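Local coordinates for protein 4-alpha-glucanotransferase (Corynebacterium glutamicum, PDB 5B68) that belongs to the amylomaltase family of glucanotransferases, in which an N-terminal beta sandwich is joined to a TIM-barrel domain, at residues S95-E104 against G142-R153; L532-P543 against W597-A605. All coordinates share one frame; numbering follows the deposited sequence. Where two conformers were deposited one is given.

From the N terminus, contact 1 comes first: the antiparallel pairing of 95-104 with 142-153 closes a loop of 37 residues that contains strands 108-114, 121-123 and 126-134, all in the N-terminal beta sandwich. The chain then runs through most of the TIM-barrel strands before contact 2 begins. There the loop leaving strand 528-531 meets helix 587-607, closing a second loop of 53 residues that includes strand 553-556. The two closures are in series and neither nest nor cross. The centres of contacts 1 and 2 are about 57 Å apart, on opposite sides of the centre of the chain. Together they illustrate two kinds of closure, strand on strand and loop on helix.

Contact 1 of 2, residues S95-E104 against G142-R153; sequences SPADVHIELE and GWHKLHLKSNER. With SO4 (sulfate ion), chain M.
Ser150 grips the carbonyl of Pro96 with its hydroxyl, OG 2.6 Å from Pro96 O in the carbonyl plane. Six backbone hydrogen bonds follow, two at each of the pairs Asp98-Lys149, His100-His147 and Glu102-Lys145; the shortest include His147 N to His100 O, 2.8 Å. Beyond the strand, the extended side chain of Glu104, with CG anti to the backbone N (chi1 -171°), brings OE2 to Trp143 N, which donates a nearly straight hydrogen bond (2.9 Å) from above the carboxylate plane. The backbone N of Glu104 donates to His144 ND1 (2.9 Å), while NE2 of that ring bonds to Pro140 O, engaging both ring nitrogens. At the other end, Arg153 NH2 and Asn151 ND2 donate to O3 of a sulfate ion, probably from the crystallisation liquor, at 2.8 and 3.0 Å, and Arg153 NH1 reaches O4.

Leu103 CD2 sits squarely over one face of the His144 ring, 3.5 Å from its centroid. The His100 and His147 rings are nearly parallel but slid apart, with His147 CB over a face of His100. They share a face of the sheet with Asp98, Glu102, Lys145 and Lys149; the opposite face, carrying Val99, Ile101, Leu146 and Leu148, is apolar: Leu146 CD2 lies 3.6 Å from Ile101 CG1 and touches Val99 CG1, while Leu148 CD1 meets Val99 CG2. Such a division is expected of a beta sandwich, here the N-terminal MalQ domain.

Contact 2 of 2, residues L532-P543 against W597-A605; sequences LWFEHSPSQPGP and WQAEILDVA
Pro543 and Ile601 bring the two backbones closest, with CA of Pro543 5.7 Å from CA of Ile601, whereas Trp533 and Gln598 are separated by 8.1 Å between their CA atoms. Segment 532-543 starts with a short 3-10 turn, 532-534, and then folds back on itself, Ser537 N bonding to Gly542 O. Within this bend Ser537 OG accepts from Gln540 N, an ST motif, and also bonds to Glu548. Segment 597-605 is regular helix, part of 587-607.

Trp597 reaches into the loop because its CG is anti to the backbone N (chi1 178°). Its NE1 donates to Trp533 O at 2.8 Å, the carbonyl oxygen lying near the indole plane, and Glu535 O also approaches the ring edge. In TIM-barrel terms, the loop leaving strand 528-531 is thereby fastened to a helix beyond the next strand, 553-556.

The Trp597 six-membered ring makes an offset stack with His536, centroids 4.6 Å apart and planes at 29°; Trp597 CH2 lies over a face of the imidazole. Pro543 CG lies over a face of the same indole as a CH-pi contact, 4.1 Å from the six-membered centroid. The proline ring packs between the Trp597 indole and the next turn of the same helix: CG presses on Ile601 CG1 at 3.5 Å, and CD meets Glu600 CB. Ile601 divides its branches, CD1 against Trp533 CE3 (3.6 Å) and CG2 against Leu532 CD1. Trp533 also stacks with Tyr568 and touches Leu634 of helix 627-639.

Contact 1 of 2, residues S95-E104 against G142-R153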
# COMPACT_ATOMS: atom_id res chain seq x y z
N SER A 95 19.73 23.05 35.01
CA SER A 95 19.87 21.63 35.30
C SER A 95 20.67 20.96 34.13
O SER A 95 20.83 21.62 33.05
CB SER A 95 18.45 21.04 35.53
OG SER A 95 17.75 20.99 34.29
N PRO A 96 21.17 19.72 34.31
CA PRO A 96 21.99 19.00 33.32
C PRO A 96 21.17 18.70 32.07
O PRO A 96 19.91 18.52 32.19
CB PRO A 96 22.34 17.73 34.00
CG PRO A 96 22.24 18.01 35.46
CD PRO A 96 21.10 18.93 35.57
N ALA A 97 21.86 18.73 30.93
CA ALA A 97 21.37 18.13 29.71
C ALA A 97 22.32 17.00 29.28
O ALA A 97 23.18 17.17 28.42
CB ALA A 97 21.19 19.17 28.66
N ASP A 98 22.25 15.87 29.97
CA ASP A 98 23.09 14.73 29.61
C ASP A 98 22.30 13.98 28.54
O ASP A 98 21.16 13.60 28.78
CB ASP A 98 23.40 13.82 30.79
CG ASP A 98 24.05 14.56 31.94
OD1 ASP A 98 24.70 15.57 31.66
OD2 ASP A 98 23.87 14.14 33.12
N VAL A 99 22.92 13.84 27.38
CA VAL A 99 22.30 13.19 26.18
C VAL A 99 23.25 12.12 25.68
O VAL A 99 24.45 12.31 25.64
CB VAL A 99 22.00 14.20 25.03
CG1 VAL A 99 21.33 13.49 23.83
CG2 VAL A 99 21.14 15.36 25.52
N HIS A 100 22.71 10.95 25.35
CA HIS A 100 23.48 9.94 24.63
C HIS A 100 22.55 9.15 23.69
O HIS A 100 21.34 9.34 23.72
CB HIS A 100 24.23 9.02 25.58
CG HIS A 100 23.37 8.05 26.29
ND1 HIS A 100 22.64 8.36 27.42
CD2 HIS A 100 23.14 6.74 26.05
CE1 HIS A 100 21.95 7.29 27.79
NE2 HIS A 100 22.24 6.30 26.98
N ILE A 101 23.20 8.33 22.85
CA ILE A 101 22.54 7.46 21.92
C ILE A 101 22.68 6.02 22.35
O ILE A 101 23.78 5.55 22.70
CB ILE A 101 23.15 7.67 20.51
CG1 ILE A 101 22.92 9.09 20.01
CG2 ILE A 101 22.63 6.60 19.53
CD1 ILE A 101 23.79 9.42 18.82
N GLU A 102 21.59 5.24 22.25
CA GLU A 102 21.65 3.79 22.36
C GLU A 102 21.25 3.27 21.00
O GLU A 102 20.17 3.51 20.55
CB GLU A 102 20.72 3.27 23.48
CG GLU A 102 20.70 1.74 23.41
CD GLU A 102 20.41 0.98 24.70
OE1 GLU A 102 19.70 -0.05 24.59
OE2 GLU A 102 20.95 1.37 25.79
N LEU A 103 22.17 2.61 20.33
CA LEU A 103 21.88 2.00 19.04
C LEU A 103 20.95 0.80 19.17
O LEU A 103 20.72 0.23 20.26
CB LEU A 103 23.17 1.61 18.34
CG LEU A 103 24.12 2.72 18.00
CD1 LEU A 103 25.31 2.09 17.28
CD2 LEU A 103 23.52 3.82 17.15
N GLU A 104 20.39 0.41 18.05
CA GLU A 104 19.48 -0.71 17.94
C GLU A 104 20.11 -1.99 18.53
O GLU A 104 19.40 -2.78 19.14
CB GLU A 104 19.13 -0.95 16.46
CG GLU A 104 18.01 -1.97 16.28
CD GLU A 104 17.48 -2.04 14.84
OE1 GLU A 104 16.71 -2.96 14.58
OE2 GLU A 104 17.87 -1.27 13.96
N GLY A 142 19.24 2.19 10.97
CA GLY A 142 18.37 1.43 11.84
C GLY A 142 17.69 2.28 12.87
O GLY A 142 17.53 3.51 12.73
N TRP A 143 17.21 1.56 13.88
CA TRP A 143 16.26 2.06 14.84
C TRP A 143 16.92 2.22 16.19
O TRP A 143 16.97 1.31 16.97
CB TRP A 143 15.07 1.08 14.94
CG TRP A 143 14.37 1.03 13.66
CD1 TRP A 143 14.65 0.22 12.61
CD2 TRP A 143 13.32 1.88 13.24
NE1 TRP A 143 13.82 0.50 11.56
CE2 TRP A 143 12.99 1.53 11.93
CE3 TRP A 143 12.61 2.90 13.85
CZ2 TRP A 143 11.98 2.16 11.22
CZ3 TRP A 143 11.62 3.52 13.16
CH2 TRP A 143 11.31 3.16 11.85
N HIS A 144 17.44 3.42 16.40
CA HIS A 144 18.16 3.81 17.60
C HIS A 144 17.33 4.68 18.53
O HIS A 144 16.18 4.94 18.27
CB HIS A 144 19.46 4.50 17.21
CG HIS A 144 20.17 3.85 16.07
ND1 HIS A 144 20.34 2.49 15.99
CD2 HIS A 144 20.68 4.36 14.93
CE1 HIS A 144 20.97 2.20 14.88
NE2 HIS A 144 21.18 3.31 14.21
N LYS A 145 17.93 5.10 19.63
CA LYS A 145 17.28 5.99 20.56
C LYS A 145 18.19 7.09 21.06
O LYS A 145 19.36 6.87 21.27
CB LYS A 145 16.77 5.20 21.75
CG LYS A 145 15.58 4.32 21.45
CD LYS A 145 14.76 4.11 22.70
CE LYS A 145 13.62 3.15 22.47
NZ LYS A 145 13.16 2.59 23.76
N LEU A 146 17.61 8.26 21.28
CA LEU A 146 18.25 9.32 22.00
C LEU A 146 17.71 9.31 23.42
O LEU A 146 16.53 9.17 23.64
CB LEU A 146 18.00 10.68 21.37
CG LEU A 146 18.88 11.08 20.20
CD1 LEU A 146 18.23 12.16 19.37
CD2 LEU A 146 20.26 11.49 20.66
N HIS A 147 18.60 9.42 24.37
CA HIS A 147 18.22 9.44 25.79
C HIS A 147 18.71 10.70 26.50
O HIS A 147 19.90 11.09 26.36
CB HIS A 147 18.89 8.29 26.48
CG HIS A 147 18.33 6.97 26.15
ND1 HIS A 147 17.20 6.49 26.75
CD2 HIS A 147 18.78 5.99 25.34
CE1 HIS A 147 16.95 5.27 26.31
NE2 HIS A 147 17.90 4.94 25.46
N LEU A 148 17.83 11.31 27.29
CA LEU A 148 18.13 12.53 28.01
C LEU A 148 17.92 12.28 29.50
O LEU A 148 16.87 11.78 29.93
CB LEU A 148 17.25 13.66 27.56
CG LEU A 148 17.11 14.92 28.41
CD1 LEU A 148 18.47 15.58 28.36
CD2 LEU A 148 16.02 15.92 28.06
N LYS A 149 18.94 12.68 30.28
CA LYS A 149 18.82 12.71 31.76
C LYS A 149 19.09 14.13 32.23
O LYS A 149 20.07 14.77 31.82
CB LYS A 149 19.72 11.68 32.46
CG LYS A 149 19.52 11.64 33.95
CD LYS A 149 20.20 10.41 34.56
CE LYS A 149 20.04 10.38 36.07
NZ LYS A 149 20.74 11.58 36.63
N SER A 150 18.18 14.64 33.06
CA SER A 150 18.29 15.95 33.66
C SER A 150 17.90 15.86 35.13
O SER A 150 16.72 15.99 35.47
CB SER A 150 17.44 16.93 32.87
OG SER A 150 17.56 18.25 33.37
N ASN A 151 18.91 15.60 35.99
CA ASN A 151 18.65 15.17 37.39
C ASN A 151 17.66 14.05 37.39
O ASN A 151 17.93 13.04 36.76
CB ASN A 151 18.28 16.34 38.25
CG ASN A 151 19.42 17.35 38.34
OD1 ASN A 151 20.58 16.96 38.25
ND2 ASN A 151 19.08 18.67 38.45
N GLU A 152 16.54 14.17 38.11
CA GLU A 152 15.58 13.10 38.17
C GLU A 152 14.54 13.06 36.99
O GLU A 152 13.63 12.23 36.97
CB GLU A 152 14.83 13.14 39.51
CG GLU A 152 13.63 14.07 39.58
CD GLU A 152 13.94 15.56 39.79
OE1 GLU A 152 15.15 16.00 39.87
OE2 GLU A 152 12.90 16.28 39.88
N ARG A 153 14.65 14.00 36.05
CA ARG A 153 13.82 13.97 34.87
C ARG A 153 14.56 13.19 33.78
O ARG A 153 15.82 13.23 33.66
CB ARG A 153 13.52 15.37 34.40
CG ARG A 153 12.69 16.17 35.37
CD ARG A 153 12.54 17.65 34.96
NE ARG A 153 13.82 18.40 35.05
CZ ARG A 153 14.42 18.77 36.18
NH1 ARG A 153 13.85 18.49 37.36
NH2 ARG A 153 15.62 19.39 36.14
S SO4 M . 15.91 19.79 39.94
O1 SO4 M . 16.39 18.41 40.24
O2 SO4 M . 16.27 20.72 41.02
O3 SO4 M . 16.52 20.29 38.66
O4 SO4 M . 14.42 19.80 39.93
O HOH W 1 21.47 14.62 35.27
O HOH W 2 21.74 10.42 28.90

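Contact 2 of 2, residues L532-P543 against W597-A605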
# COMPACT_ATOMS: atom_id res chain seq x y z
N LEU A 532 1.10 2.71 -20.08
CA LEU A 532 1.17 3.07 -21.51
C LEU A 532 -0.05 3.95 -21.91
O LEU A 532 0.12 4.99 -22.48
CB LEU A 532 1.13 1.78 -22.35
CG LEU A 532 0.80 2.02 -23.84
CD1 LEU A 532 2.10 2.39 -24.50
CD2 LEU A 532 0.18 0.85 -24.54
N TRP A 533 -1.24 3.53 -21.55
CA TRP A 533 -2.46 4.23 -22.06
C TRP A 533 -2.56 5.68 -21.58
O TRP A 533 -3.21 6.49 -22.23
CB TRP A 533 -3.73 3.49 -21.67
CG TRP A 533 -3.89 2.13 -22.13
CD1 TRP A 533 -4.05 1.03 -21.34
CD2 TRP A 533 -3.89 1.67 -23.48
NE1 TRP A 533 -4.19 -0.09 -22.11
CE2 TRP A 533 -4.08 0.27 -23.43
CE3 TRP A 533 -3.78 2.30 -24.72
CZ2 TRP A 533 -4.16 -0.52 -24.59
CZ3 TRP A 533 -3.81 1.52 -25.88
CH2 TRP A 533 -4.00 0.13 -25.80
N PHE A 534 -1.90 6.02 -20.46
CA PHE A 534 -1.91 7.40 -19.93
C PHE A 534 -0.74 8.24 -20.31
O PHE A 534 -0.72 9.42 -19.97
CB PHE A 534 -2.01 7.37 -18.40
CG PHE A 534 -3.13 6.54 -17.87
CD1 PHE A 534 -4.37 6.52 -18.49
CD2 PHE A 534 -2.98 5.83 -16.68
CE1 PHE A 534 -5.42 5.76 -17.98
CE2 PHE A 534 -4.04 5.07 -16.14
CZ PHE A 534 -5.26 5.04 -16.79
N GLU A 535 0.27 7.72 -21.01
CA GLU A 535 1.51 8.45 -21.13
C GLU A 535 1.53 9.38 -22.33
O GLU A 535 1.21 8.94 -23.45
CB GLU A 535 2.68 7.49 -21.30
CG GLU A 535 3.08 6.66 -20.06
CD GLU A 535 3.28 7.49 -18.80
OE1 GLU A 535 2.76 7.09 -17.71
OE2 GLU A 535 3.97 8.51 -18.92
N HIS A 536 1.96 10.63 -22.11
CA HIS A 536 2.00 11.66 -23.12
C HIS A 536 3.42 12.01 -23.20
O HIS A 536 4.17 11.86 -22.22
CB HIS A 536 1.13 12.90 -22.70
CG HIS A 536 -0.33 12.65 -22.72
ND1 HIS A 536 -1.13 13.05 -23.76
CD2 HIS A 536 -1.16 12.11 -21.80
CE1 HIS A 536 -2.38 12.72 -23.51
NE2 HIS A 536 -2.43 12.14 -22.32
N SER A 537 3.85 12.44 -24.39
CA SER A 537 5.21 12.84 -24.61
C SER A 537 5.46 14.15 -23.82
O SER A 537 4.65 15.05 -23.90
CB SER A 537 5.39 13.09 -26.10
OG SER A 537 6.70 13.40 -26.46
N PRO A 538 6.55 14.23 -23.07
CA PRO A 538 6.87 15.57 -22.62
C PRO A 538 7.16 16.51 -23.80
O PRO A 538 6.81 17.68 -23.71
CB PRO A 538 8.12 15.38 -21.79
CG PRO A 538 8.80 14.21 -22.44
CD PRO A 538 7.69 13.31 -22.91
N SER A 539 7.73 15.98 -24.89
CA SER A 539 8.26 16.80 -25.99
C SER A 539 7.27 17.22 -27.12
O SER A 539 7.12 18.42 -27.37
CB SER A 539 9.50 16.13 -26.59
OG SER A 539 9.21 14.95 -27.30
N GLN A 540 6.64 16.28 -27.83
CA GLN A 540 5.67 16.59 -28.91
C GLN A 540 4.27 16.33 -28.38
O GLN A 540 4.12 15.83 -27.29
CB GLN A 540 5.96 15.78 -30.18
CG GLN A 540 5.66 14.28 -30.13
CD GLN A 540 6.44 13.42 -31.16
OE1 GLN A 540 6.41 12.17 -31.11
NE2 GLN A 540 7.13 14.09 -32.11
N PRO A 541 3.23 16.74 -29.11
CA PRO A 541 1.90 16.32 -28.63
C PRO A 541 1.64 14.85 -28.98
O PRO A 541 2.22 14.31 -29.95
CB PRO A 541 0.91 17.26 -29.35
CG PRO A 541 1.74 18.17 -30.21
CD PRO A 541 3.17 17.69 -30.23
N GLY A 542 0.81 14.20 -28.18
CA GLY A 542 0.51 12.81 -28.40
C GLY A 542 1.29 11.85 -27.50
O GLY A 542 1.91 12.27 -26.50
N PRO A 543 1.26 10.55 -27.85
CA PRO A 543 1.80 9.58 -26.90
C PRO A 543 3.29 9.68 -26.68
O PRO A 543 4.06 10.09 -27.56
CB PRO A 543 1.44 8.23 -27.54
CG PRO A 543 0.26 8.53 -28.45
CD PRO A 543 0.68 9.88 -29.03
N TRP A 597 -6.67 8.16 -30.11
CA TRP A 597 -5.55 8.04 -29.16
C TRP A 597 -4.81 6.69 -29.36
O TRP A 597 -3.58 6.67 -29.45
CB TRP A 597 -6.14 8.12 -27.73
CG TRP A 597 -5.13 7.96 -26.59
CD1 TRP A 597 -5.18 7.05 -25.58
CD2 TRP A 597 -3.97 8.74 -26.37
NE1 TRP A 597 -4.10 7.21 -24.75
CE2 TRP A 597 -3.34 8.24 -25.21
CE3 TRP A 597 -3.40 9.84 -27.04
CZ2 TRP A 597 -2.17 8.78 -24.71
CZ3 TRP A 597 -2.24 10.40 -26.53
CH2 TRP A 597 -1.65 9.85 -25.32
N GLN A 598 -5.58 5.60 -29.42
CA GLN A 598 -5.04 4.24 -29.75
C GLN A 598 -4.20 4.27 -31.04
O GLN A 598 -3.06 3.78 -31.10
CB GLN A 598 -6.13 3.21 -29.82
CG GLN A 598 -6.72 2.87 -28.45
CD GLN A 598 -7.52 1.60 -28.40
OE1 GLN A 598 -7.27 0.62 -29.11
NE2 GLN A 598 -8.50 1.60 -27.51
N ALA A 599 -4.70 4.96 -32.05
CA ALA A 599 -4.00 4.99 -33.33
C ALA A 599 -2.71 5.64 -33.20
O ALA A 599 -1.70 5.16 -33.69
CB ALA A 599 -4.88 5.71 -34.41
N GLU A 600 -2.71 6.77 -32.50
CA GLU A 600 -1.50 7.51 -32.26
C GLU A 600 -0.45 6.67 -31.51
O GLU A 600 0.78 6.79 -31.79
CB GLU A 600 -1.81 8.82 -31.49
CG GLU A 600 -2.38 9.93 -32.39
CD GLU A 600 -2.78 11.18 -31.62
OE1 GLU A 600 -1.91 11.73 -30.94
OE2 GLU A 600 -3.95 11.61 -31.75
N ILE A 601 -0.93 5.87 -30.55
CA ILE A 601 -0.01 5.00 -29.78
C ILE A 601 0.57 3.89 -30.68
O ILE A 601 1.79 3.62 -30.63
CB ILE A 601 -0.75 4.33 -28.60
CG1 ILE A 601 -1.04 5.38 -27.50
CG2 ILE A 601 0.08 3.19 -27.99
CD1 ILE A 601 -1.89 4.85 -26.36
N LEU A 602 -0.30 3.31 -31.50
CA LEU A 602 0.12 2.26 -32.42
C LEU A 602 1.13 2.82 -33.43
O LEU A 602 2.10 2.14 -33.80
CB LEU A 602 -1.09 1.63 -33.11
CG LEU A 602 -2.07 0.88 -32.16
CD1 LEU A 602 -3.37 0.57 -32.87
CD2 LEU A 602 -1.48 -0.40 -31.56
N ASP A 603 0.90 4.07 -33.90
CA ASP A 603 1.92 4.75 -34.73
C ASP A 603 3.22 4.95 -34.02
O ASP A 603 4.32 4.82 -34.61
CB ASP A 603 1.40 6.09 -35.27
CG ASP A 603 0.39 5.91 -36.41
OD1 ASP A 603 0.28 4.79 -36.98
OD2 ASP A 603 -0.34 6.90 -36.66
N VAL A 604 3.16 5.30 -32.73
CA VAL A 604 4.43 5.48 -31.99
C VAL A 604 5.15 4.15 -31.82
O VAL A 604 6.36 4.10 -31.87
CB VAL A 604 4.18 6.25 -30.65
CG1 VAL A 604 5.18 5.91 -29.60
CG2 VAL A 604 4.14 7.76 -30.93
N ALA A 605 4.37 3.10 -31.58
CA ALA A 605 4.93 1.73 -31.46
C ALA A 605 5.63 1.29 -32.76
O ALA A 605 6.74 0.75 -32.75
CB ALA A 605 3.82 0.75 -31.05